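Local coordinates for protein mosquitocidal toxin (Lysinibacillus sphaericus, PDB 2VSE) that kills mosquito larvae, probably by ADP-ribosylating target proteins through its enzyme domain, which is joined to four ricin-B-like lectin domains, at residues V94-L99 against S695-T700; E125-T130 against I254-L259; I433-T438 against I467-Y472. All blocks are in the same frame, centred on the assembly; numbering follows the deposited sequence.

Contact 1: V94-L99 against S695-T700; sequences VEDTHL and SSNNFT
V94 lays its methyl CG1 over the centre of the F699 ring, 3.9 Å from the centroid and almost on the ring normal, a CH-pi contact. With CG1 anti to the backbone N (chi1 -180°), the other methyl is turned to the rim of the same ring, where V94 CG2 packs 3.7 Å from F699 CE2. V94 CG1 also rests against the backbone of N697, 3.3 Å from N697 O. F699 is buried in the last ricin-B-like beta-trefoil, where F703 and F792 meet its ring edge-to-face and F832 adds a third aromatic. The contact joins the ADP-ribosyltransferase-like domain to this lectin domain, through the linker between strand 688-692, which pairs in the sheet of the preceding lectin domain, and strand 701-707 of the last one. Beyond V94 along the chain the contact turns polar. The side chain of N697 reaches into the type I turn E95-H98 and uses both ends of its amide. N697 OD1 accepts two backbone N-H groups, from E95 N at 2.8 Å and, more nearly straight, from D96 N at 3.0 Å with 167° at the hydrogen. N697 ND2 donates in its own amide plane to D96 OD1, also at 3.0 Å, but meets that oxygen from above the carboxylate, whose plane stands 80° from the amide. Three bonds thus fix the rotation of the amide. The base of N697 is held as well, since its backbone N donates to S695 OG in an ST turn. D96, which takes one of these bonds, has a weak bond of its own from S92 N to OD2.

Contact 2: E125-T130 against I254-L259; sequences EITPWT and IPNNNL
T127 grips the carbonyl oxygen of N258 twice, once with its backbone and once with its side chain. T127 N donates to N258 O at 2.9 Å, nearly along the C=O axis, while T127 OG1 reaches N258 O at 3.2 Å from above the carbonyl plane. T127 OG1 stands beside the backbone N (chi1 -47°), which lets both donors converge on one acceptor, and it leaves T127 CG2 to lie 4.0 Å from P255 CD. The alpha carbons of the neighbouring residues add weaker CH...O contacts, I126 CA to N258 O and L259 CA to E125 O, around a single beta bridge between I126 and L259. I126 CG2 presses on the backbone of N257, 3.5 Å from N257 CA, and T130 CB lies 4.0 Å from P255 CG.

Behind these contacts, N256 OD1 accepts from N258 N at 2.7 Å in its carbonyl plane, an Asx turn that shapes the chain just ahead of the N258 carbonyl. E125 turns its carboxylate away to salt bridges with R65 and R141. The loop following strand 252-253 is strapped along an edge of the ADP-ribosyltransferase-like domain. The N258 carbonyl takes two donors from T127, while R118, from strand 111-119, bonds to one oxygen of each segment, T127 O and N257 OD1, so the polar hold between the segments falls on these few oxygens.

Contact 3: I433-T438 against I467-Y472; sequences IEQIST and IKSLKY
Q435 and S469 form the tight, buried part of this contact, where S469 OG donates to Q435 OE1 at 2.7 Å. The glutamine reaches across because CG stands anti to the backbone N (chi1 -167°) and the chain runs extended beyond it. At the other end of the amide, Q435 NE2 donates to T438 O at 2.8 Å, in the carbonyl plane and on a lone pair, closing the loop after strand 431-436 back onto its own strand. S469 OG in turn accepts from Y472 N at 2.6 Å, an ST motif, so one hydroxyl links the glutamine to the turn that follows strand 464-469.

Toward the surface the packing is looser and rests on the Y472 ring. T438 CG2 sits over the ring centre, 4.0 Å from the Y472 centroid and 3° off the normal, in a CH-pi contact; K471 CG lies over the opposite face, nearer the rim. Q435 OE1 approaches the ring edge in plane, 3.5 Å from Y472 CD2, and S437 O is equally close to Y472 CE2. S437 and K471 are exposed.

Both strands belong to a ricin-B-like beta-trefoil, but lie in separate sheets. No sheet joins them here, and the polar link runs from the T438 carbonyl through the Q435 amide and the S469 hydroxyl to Y472 N, which sets the orientation of the amide and satisfies both its buried ends.

Overall arrangement
Contact 1 joins two domains, contact 2 secures a connection between domains, and contact 3 lies within one. The segments of contact 1 are almost 600 positions apart, and contacts 2 and 3 both fall within the chain between them. Contact 2 holds the stretch that leads from the enzyme domain to the first lectin domain, whereas contact 3 belongs to the second. The centres of contacts 1 and 2 are about 35 Å apart, those of 1 and 3 about 39 Å, and those of 2 and 3 about 53 Å, on opposite sides of the chain's centre. None touches another; even contacts 1 and 2 keep about 14 Å between nearest atoms.

Contact 1: V94-L99 against S695-T700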
loop_
_atom_site.group_PDB
_atom_site.type_symbol
_atom_site.label_atom_id
_atom_site.label_comp_id
_atom_site.label_asym_id
_atom_site.label_seq_id
_atom_site.Cartn_x
_atom_site.Cartn_y
_atom_site.Cartn_z
ATOM N N VAL A 94 15.429 10.160 -8.048
ATOM C CA VAL A 94 16.795 9.674 -8.336
ATOM C C VAL A 94 16.952 8.127 -8.285
ATOM O O VAL A 94 17.474 7.528 -9.236
ATOM C CB VAL A 94 17.856 10.378 -7.430
ATOM C CG1 VAL A 94 19.254 9.883 -7.740
ATOM C CG2 VAL A 94 17.791 11.899 -7.587
ATOM N N GLU A 95 16.500 7.496 -7.197
ATOM C CA GLU A 95 16.577 6.032 -7.031
ATOM C C GLU A 95 15.252 5.399 -6.634
ATOM O O GLU A 95 14.792 4.487 -7.312
ATOM C CB GLU A 95 17.627 5.629 -5.993
ATOM C CG GLU A 95 19.034 5.510 -6.524
ATOM C CD GLU A 95 19.168 4.410 -7.566
ATOM O OE1 GLU A 95 18.711 3.273 -7.282
ATOM O OE2 GLU A 95 19.735 4.693 -8.661
ATOM N N ASP A 96 14.658 5.868 -5.531
ATOM C CA ASP A 96 13.422 5.295 -4.960
ATOM C C ASP A 96 12.370 4.929 -5.997
ATOM O O ASP A 96 11.682 3.911 -5.858
ATOM C CB ASP A 96 12.747 6.260 -3.976
ATOM C CG ASP A 96 13.572 6.539 -2.739
ATOM O OD1 ASP A 96 14.484 5.764 -2.382
ATOM O OD2 ASP A 96 13.287 7.568 -2.104
ATOM N N THR A 97 12.205 5.768 -7.015
ATOM C CA THR A 97 11.157 5.538 -8.012
ATOM C C THR A 97 11.735 5.304 -9.404
ATOM O O THR A 97 11.021 5.418 -10.402
ATOM C CB THR A 97 10.118 6.705 -8.062
ATOM O OG1 THR A 97 10.757 7.915 -8.485
ATOM C CG2 THR A 97 9.463 6.935 -6.704
ATOM N N HIS A 98 13.025 4.973 -9.455
ATOM C CA HIS A 98 13.760 4.862 -10.712
ATOM C C HIS A 98 13.551 3.460 -11.294
ATOM O O HIS A 98 14.320 2.533 -11.010
ATOM C CB HIS A 98 15.235 5.186 -10.457
ATOM C CG HIS A 98 16.053 5.375 -11.694
ATOM N ND1 HIS A 98 15.500 5.555 -12.945
ATOM C CD2 HIS A 98 17.394 5.458 -11.863
ATOM C CE1 HIS A 98 16.463 5.709 -13.836
ATOM N NE2 HIS A 98 17.623 5.658 -13.204
ATOM N N LEU A 99 12.488 3.329 -12.093
ATOM C CA LEU A 99 12.010 2.044 -12.603
ATOM C C LEU A 99 13.038 1.295 -13.434
ATOM O O LEU A 99 13.271 0.104 -13.207
ATOM C CB LEU A 99 10.709 2.219 -13.402
ATOM C CG LEU A 99 9.896 0.979 -13.819
ATOM C CD1 LEU A 99 9.546 0.070 -12.633
ATOM C CD2 LEU A 99 8.624 1.382 -14.551
ATOM N N SER A 695 20.893 11.389 2.574
ATOM C CA SER A 695 20.278 10.174 2.015
ATOM C C SER A 695 21.184 9.334 1.112
ATOM O O SER A 695 22.391 9.565 1.020
ATOM C CB SER A 695 18.983 10.527 1.270
ATOM O OG SER A 695 19.252 11.027 -0.032
ATOM N N SER A 696 20.568 8.354 0.450
ATOM C CA SER A 696 21.231 7.532 -0.545
ATOM C C SER A 696 20.650 7.723 -1.946
ATOM O O SER A 696 20.996 6.966 -2.866
ATOM C CB SER A 696 21.117 6.069 -0.167
ATOM O OG SER A 696 19.751 5.709 -0.008
ATOM N N ASN A 697 19.790 8.725 -2.148
ATOM C CA ASN A 697 19.300 8.983 -3.506
ATOM C C ASN A 697 20.274 9.855 -4.300
ATOM O O ASN A 697 19.949 10.988 -4.683
ATOM C CB ASN A 697 17.885 9.584 -3.515
ATOM C CG ASN A 697 16.789 8.519 -3.478
ATOM O OD1 ASN A 697 16.177 8.213 -4.506
ATOM N ND2 ASN A 697 16.529 7.965 -2.297
ATOM N N ASN A 698 21.468 9.319 -4.551
ATOM C CA ASN A 698 22.487 10.053 -5.305
ATOM C C ASN A 698 22.761 9.422 -6.654
ATOM O O ASN A 698 22.628 8.223 -6.819
ATOM C CB ASN A 698 23.774 10.179 -4.486
ATOM C CG ASN A 698 23.505 10.663 -3.066
ATOM O OD1 ASN A 698 23.028 11.784 -2.860
ATOM N ND2 ASN A 698 23.774 9.810 -2.085
ATOM N N PHE A 699 23.135 10.240 -7.625
ATOM C CA PHE A 699 23.513 9.747 -8.938
ATOM C C PHE A 699 24.891 9.093 -8.918
ATOM O O PHE A 699 25.832 9.622 -8.306
ATOM C CB PHE A 699 23.532 10.890 -9.936
ATOM C CG PHE A 699 22.195 11.497 -10.191
ATOM C CD1 PHE A 699 21.364 10.983 -11.185
ATOM C CD2 PHE A 699 21.768 12.605 -9.453
ATOM C CE1 PHE A 699 20.112 11.569 -11.444
ATOM C CE2 PHE A 699 20.527 13.192 -9.691
ATOM C CZ PHE A 699 19.691 12.677 -10.686
ATOM N N THR A 700 24.999 7.946 -9.582
ATOM C CA THR A 700 26.285 7.309 -9.818
ATOM C C THR A 700 26.376 6.844 -11.268
ATOM O O THR A 700 25.369 6.481 -11.870
ATOM C CB THR A 700 26.506 6.119 -8.883
ATOM O OG1 THR A 700 25.451 5.164 -9.069
ATOM C CG2 THR A 700 26.515 6.571 -7.421
#

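Contact 2: E125-T130 against I254-L259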
loop_
_atom_site.group_PDB
_atom_site.type_symbol
_atom_site.label_atom_id
_atom_site.label_comp_id
_atom_site.label_asym_id
_atom_site.label_seq_id
_atom_site.Cartn_x
_atom_site.Cartn_y
_atom_site.Cartn_z
ATOM N N GLU A 125 -2.928 -24.437 -17.865
ATOM C CA GLU A 125 -1.751 -23.726 -17.348
ATOM C C GLU A 125 -0.414 -24.284 -17.834
ATOM O O GLU A 125 -0.186 -25.494 -17.830
ATOM C CB GLU A 125 -1.782 -23.643 -15.817
ATOM C CG GLU A 125 -0.603 -22.893 -15.216
ATOM C CD GLU A 125 -0.767 -22.577 -13.737
ATOM O OE1 GLU A 125 -1.625 -23.194 -13.059
ATOM O OE2 GLU A 125 -0.023 -21.700 -13.249
ATOM N N ILE A 126 0.453 -23.360 -18.239
ATOM C CA ILE A 126 1.774 -23.643 -18.783
ATOM C C ILE A 126 2.845 -23.319 -17.740
ATOM O O ILE A 126 2.603 -22.530 -16.818
ATOM C CB ILE A 126 2.048 -22.748 -20.018
ATOM C CG1 ILE A 126 1.048 -23.025 -21.145
ATOM C CG2 ILE A 126 3.482 -22.920 -20.520
ATOM C CD1 ILE A 126 1.294 -22.162 -22.400
ATOM N N THR A 127 4.027 -23.918 -17.906
ATOM C CA THR A 127 5.227 -23.551 -17.140
ATOM C C THR A 127 5.517 -22.046 -17.277
ATOM O O THR A 127 5.792 -21.565 -18.376
ATOM C CB THR A 127 6.466 -24.382 -17.609
ATOM O OG1 THR A 127 6.116 -25.770 -17.711
ATOM C CG2 THR A 127 7.629 -24.229 -16.623
ATOM N N PRO A 128 5.440 -21.298 -16.162
ATOM C CA PRO A 128 5.634 -19.845 -16.163
ATOM C C PRO A 128 7.110 -19.432 -16.150
ATOM O O PRO A 128 7.993 -20.290 -16.208
ATOM C CB PRO A 128 4.957 -19.401 -14.854
ATOM C CG PRO A 128 4.389 -20.646 -14.229
ATOM C CD PRO A 128 5.132 -21.792 -14.810
ATOM N N TRP A 129 7.363 -18.121 -16.086
ATOM C CA TRP A 129 8.709 -17.593 -15.873
ATOM C C TRP A 129 9.234 -18.149 -14.542
ATOM O O TRP A 129 8.574 -18.016 -13.506
ATOM C CB TRP A 129 8.665 -16.057 -15.846
ATOM C CG TRP A 129 10.017 -15.405 -15.800
ATOM C CD1 TRP A 129 10.764 -14.977 -16.869
ATOM C CD2 TRP A 129 10.793 -15.116 -14.630
ATOM N NE1 TRP A 129 11.948 -14.439 -16.431
ATOM C CE2 TRP A 129 11.996 -14.514 -15.065
ATOM C CE3 TRP A 129 10.592 -15.312 -13.257
ATOM C CZ2 TRP A 129 12.988 -14.103 -14.176
ATOM C CZ3 TRP A 129 11.581 -14.902 -12.375
ATOM C CH2 TRP A 129 12.761 -14.304 -12.835
ATOM N N THR A 130 10.413 -18.768 -14.578
ATOM C CA THR A 130 10.905 -19.576 -13.455
ATOM C C THR A 130 12.350 -19.221 -13.085
ATOM O O THR A 130 13.240 -19.294 -13.936
ATOM C CB THR A 130 10.828 -21.113 -13.800
ATOM O OG1 THR A 130 9.466 -21.478 -14.113
ATOM C CG2 THR A 130 11.306 -21.979 -12.632
ATOM N N ILE A 254 11.622 -18.514 -18.991
ATOM C CA ILE A 254 10.636 -19.528 -19.340
ATOM C C ILE A 254 11.393 -20.735 -19.901
ATOM O O ILE A 254 11.972 -20.646 -20.984
ATOM C CB ILE A 254 9.634 -19.025 -20.414
ATOM C CG1 ILE A 254 9.142 -17.501 -20.077
ATOM C CG2 ILE A 254 8.412 -20.084 -20.522
ATOM C CD1 ILE A 254 8.289 -16.911 -21.215
ATOM N N PRO A 255 11.397 -21.863 -19.165
ATOM C CA PRO A 255 12.111 -23.069 -19.601
ATOM C C PRO A 255 11.458 -23.764 -20.801
ATOM O O PRO A 255 12.167 -24.295 -21.665
ATOM C CB PRO A 255 12.050 -23.989 -18.367
ATOM C CG PRO A 255 11.548 -23.125 -17.235
ATOM C CD PRO A 255 10.722 -22.063 -17.872
ATOM N N ASN A 256 10.125 -23.753 -20.847
ATOM C CA ASN A 256 9.363 -24.439 -21.893
ATOM C C ASN A 256 7.852 -24.194 -21.791
ATOM O O ASN A 256 7.401 -23.419 -20.948
ATOM C CB ASN A 256 9.654 -25.941 -21.870
ATOM C CG ASN A 256 9.168 -26.609 -20.599
ATOM O OD1 ASN A 256 7.965 -26.724 -20.364
ATOM N ND2 ASN A 256 10.105 -27.054 -19.769
ATOM N N ASN A 257 7.077 -24.853 -22.652
ATOM C CA ASN A 257 5.634 -24.650 -22.704
ATOM C C ASN A 257 4.873 -25.884 -22.228
ATOM O O ASN A 257 3.825 -26.238 -22.785
ATOM C CB ASN A 257 5.194 -24.246 -24.117
ATOM C CG ASN A 257 5.840 -22.950 -24.583
ATOM O OD1 ASN A 257 5.698 -21.892 -23.948
ATOM N ND2 ASN A 257 6.553 -23.025 -25.707
ATOM N N ASN A 258 5.406 -26.541 -21.198
ATOM C CA ASN A 258 4.785 -27.753 -20.675
ATOM C C ASN A 258 3.537 -27.475 -19.853
ATOM O O ASN A 258 3.398 -26.405 -19.238
ATOM C CB ASN A 258 5.779 -28.601 -19.863
ATOM C CG ASN A 258 6.776 -29.425 -20.784
ATOM O OD1 ASN A 258 6.552 -29.573 -21.995
ATOM N ND2 ASN A 258 8.028 -29.697 -20.217
ATOM N N LEU A 259 2.628 -28.447 -19.870
ATOM C CA LEU A 259 1.436 -28.426 -19.038
ATOM C C LEU A 259 1.846 -28.680 -17.595
ATOM O O LEU A 259 2.677 -29.548 -17.315
ATOM C CB LEU A 259 0.434 -29.494 -19.502
ATOM C CG LEU A 259 -0.065 -29.408 -20.952
ATOM C CD1 LEU A 259 -0.533 -30.773 -21.462
ATOM C CD2 LEU A 259 -1.156 -28.352 -21.116
#

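Contact 3: I433-T438 against I467-Y472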
loop_
_atom_site.group_PDB
_atom_site.type_symbol
_atom_site.label_atom_id
_atom_site.label_comp_id
_atom_site.label_asym_id
_atom_site.label_seq_id
_atom_site.Cartn_x
_atom_site.Cartn_y
_atom_site.Cartn_z
ATOM N N ILE A 433 -12.843 8.812 14.573
ATOM C CA ILE A 433 -13.127 8.459 15.956
ATOM C C ILE A 433 -12.024 9.007 16.868
ATOM O O ILE A 433 -10.857 8.602 16.769
ATOM C CB ILE A 433 -13.279 6.938 16.141
ATOM C CG1 ILE A 433 -14.325 6.374 15.157
ATOM C CG2 ILE A 433 -13.607 6.607 17.599
ATOM C CD1 ILE A 433 -14.667 4.907 15.371
ATOM N N GLU A 434 -12.415 9.927 17.753
ATOM C CA GLU A 434 -11.490 10.624 18.635
ATOM C C GLU A 434 -11.759 10.322 20.110
ATOM O O GLU A 434 -12.912 10.299 20.556
ATOM C CB GLU A 434 -11.572 12.124 18.369
ATOM C CG GLU A 434 -10.852 13.017 19.368
ATOM C CD GLU A 434 -11.076 14.476 19.078
ATOM O OE1 GLU A 434 -11.874 15.118 19.805
ATOM O OE2 GLU A 434 -10.464 14.985 18.117
ATOM N N GLN A 435 -10.692 10.095 20.866
ATOM C CA GLN A 435 -10.816 9.910 22.288
ATOM C C GLN A 435 -10.584 11.226 23.030
ATOM O O GLN A 435 -9.479 11.780 23.042
ATOM C CB GLN A 435 -9.842 8.857 22.772
ATOM C CG GLN A 435 -10.128 8.378 24.180
ATOM C CD GLN A 435 -8.927 7.708 24.793
ATOM O OE1 GLN A 435 -7.801 7.890 24.319
ATOM N NE2 GLN A 435 -9.147 6.937 25.860
ATOM N N ILE A 436 -11.633 11.729 23.665
ATOM C CA ILE A 436 -11.464 12.923 24.470
ATOM C C ILE A 436 -11.589 12.563 25.963
ATOM O O ILE A 436 -12.300 11.608 26.322
ATOM C CB ILE A 436 -12.357 14.088 23.960
ATOM C CG1 ILE A 436 -11.766 15.432 24.384
ATOM C CG2 ILE A 436 -13.811 13.899 24.367
ATOM C CD1 ILE A 436 -11.562 16.395 23.229
ATOM N N SER A 437 -10.864 13.303 26.811
ATOM C CA SER A 437 -10.484 12.827 28.156
ATOM C C SER A 437 -10.029 11.346 28.090
ATOM O O SER A 437 -9.166 11.006 27.272
ATOM C CB SER A 437 -11.592 13.075 29.198
ATOM O OG SER A 437 -12.830 12.487 28.816
ATOM N N THR A 438 -10.596 10.471 28.919
ATOM C CA THR A 438 -10.209 9.059 28.896
ATOM C C THR A 438 -11.376 8.154 28.570
ATOM O O THR A 438 -11.244 7.254 27.747
ATOM C CB THR A 438 -9.586 8.570 30.227
ATOM O OG1 THR A 438 -10.466 8.876 31.321
ATOM C CG2 THR A 438 -8.206 9.197 30.453
ATOM N N ILE A 467 -9.236 -2.506 20.363
ATOM C CA ILE A 467 -9.013 -1.193 19.759
ATOM C C ILE A 467 -8.617 -0.223 20.862
ATOM O O ILE A 467 -9.462 0.290 21.597
ATOM C CB ILE A 467 -10.254 -0.690 19.007
ATOM C CG1 ILE A 467 -10.688 -1.725 17.956
ATOM C CG2 ILE A 467 -9.959 0.647 18.340
ATOM C CD1 ILE A 467 -12.068 -1.501 17.390
ATOM N N LYS A 468 -7.311 0.021 20.957
ATOM C CA LYS A 468 -6.718 0.708 22.095
ATOM C C LYS A 468 -6.302 2.121 21.751
ATOM O O LYS A 468 -5.666 2.371 20.725
ATOM C CB LYS A 468 -5.508 -0.077 22.614
ATOM C CG LYS A 468 -5.848 -1.479 23.161
ATOM C CD LYS A 468 -4.637 -2.422 23.263
ATOM C CE LYS A 468 -3.741 -2.126 24.461
ATOM N NZ LYS A 468 -4.500 -2.097 25.735
ATOM N N SER A 469 -6.676 3.041 22.630
ATOM C CA SER A 469 -6.182 4.411 22.619
ATOM C C SER A 469 -4.655 4.466 22.518
ATOM O O SER A 469 -3.952 3.737 23.223
ATOM C CB SER A 469 -6.647 5.081 23.909
ATOM O OG SER A 469 -5.779 6.126 24.306
ATOM N N LEU A 470 -4.138 5.325 21.655
ATOM C CA LEU A 470 -2.698 5.506 21.582
ATOM C C LEU A 470 -2.171 6.322 22.776
ATOM O O LEU A 470 -1.156 5.962 23.378
ATOM C CB LEU A 470 -2.312 6.153 20.255
ATOM C CG LEU A 470 -0.847 6.064 19.851
ATOM C CD1 LEU A 470 -0.404 4.605 19.735
ATOM C CD2 LEU A 470 -0.627 6.813 18.540
ATOM N N LYS A 471 -2.865 7.407 23.122
ATOM C CA LYS A 471 -2.455 8.223 24.267
ATOM C C LYS A 471 -2.661 7.519 25.617
ATOM O O LYS A 471 -1.920 7.776 26.561
ATOM C CB LYS A 471 -3.166 9.579 24.274
ATOM C CG LYS A 471 -2.484 10.636 25.142
ATOM C CD LYS A 471 -1.437 11.416 24.362
ATOM C CE LYS A 471 -0.804 12.515 25.205
ATOM N NZ LYS A 471 0.507 12.112 25.796
ATOM N N TYR A 472 -3.661 6.642 25.701
ATOM C CA TYR A 472 -4.012 5.964 26.958
ATOM C C TYR A 472 -4.182 4.446 26.787
ATOM O O TYR A 472 -5.310 3.951 26.703
ATOM C CB TYR A 472 -5.279 6.589 27.567
ATOM C CG TYR A 472 -5.161 8.081 27.815
ATOM C CD1 TYR A 472 -4.404 8.569 28.875
ATOM C CD2 TYR A 472 -5.793 9.002 26.975
ATOM C CE1 TYR A 472 -4.278 9.938 29.102
ATOM C CE2 TYR A 472 -5.677 10.374 27.191
ATOM C CZ TYR A 472 -4.918 10.835 28.258
ATOM O OH TYR A 472 -4.789 12.189 28.486
#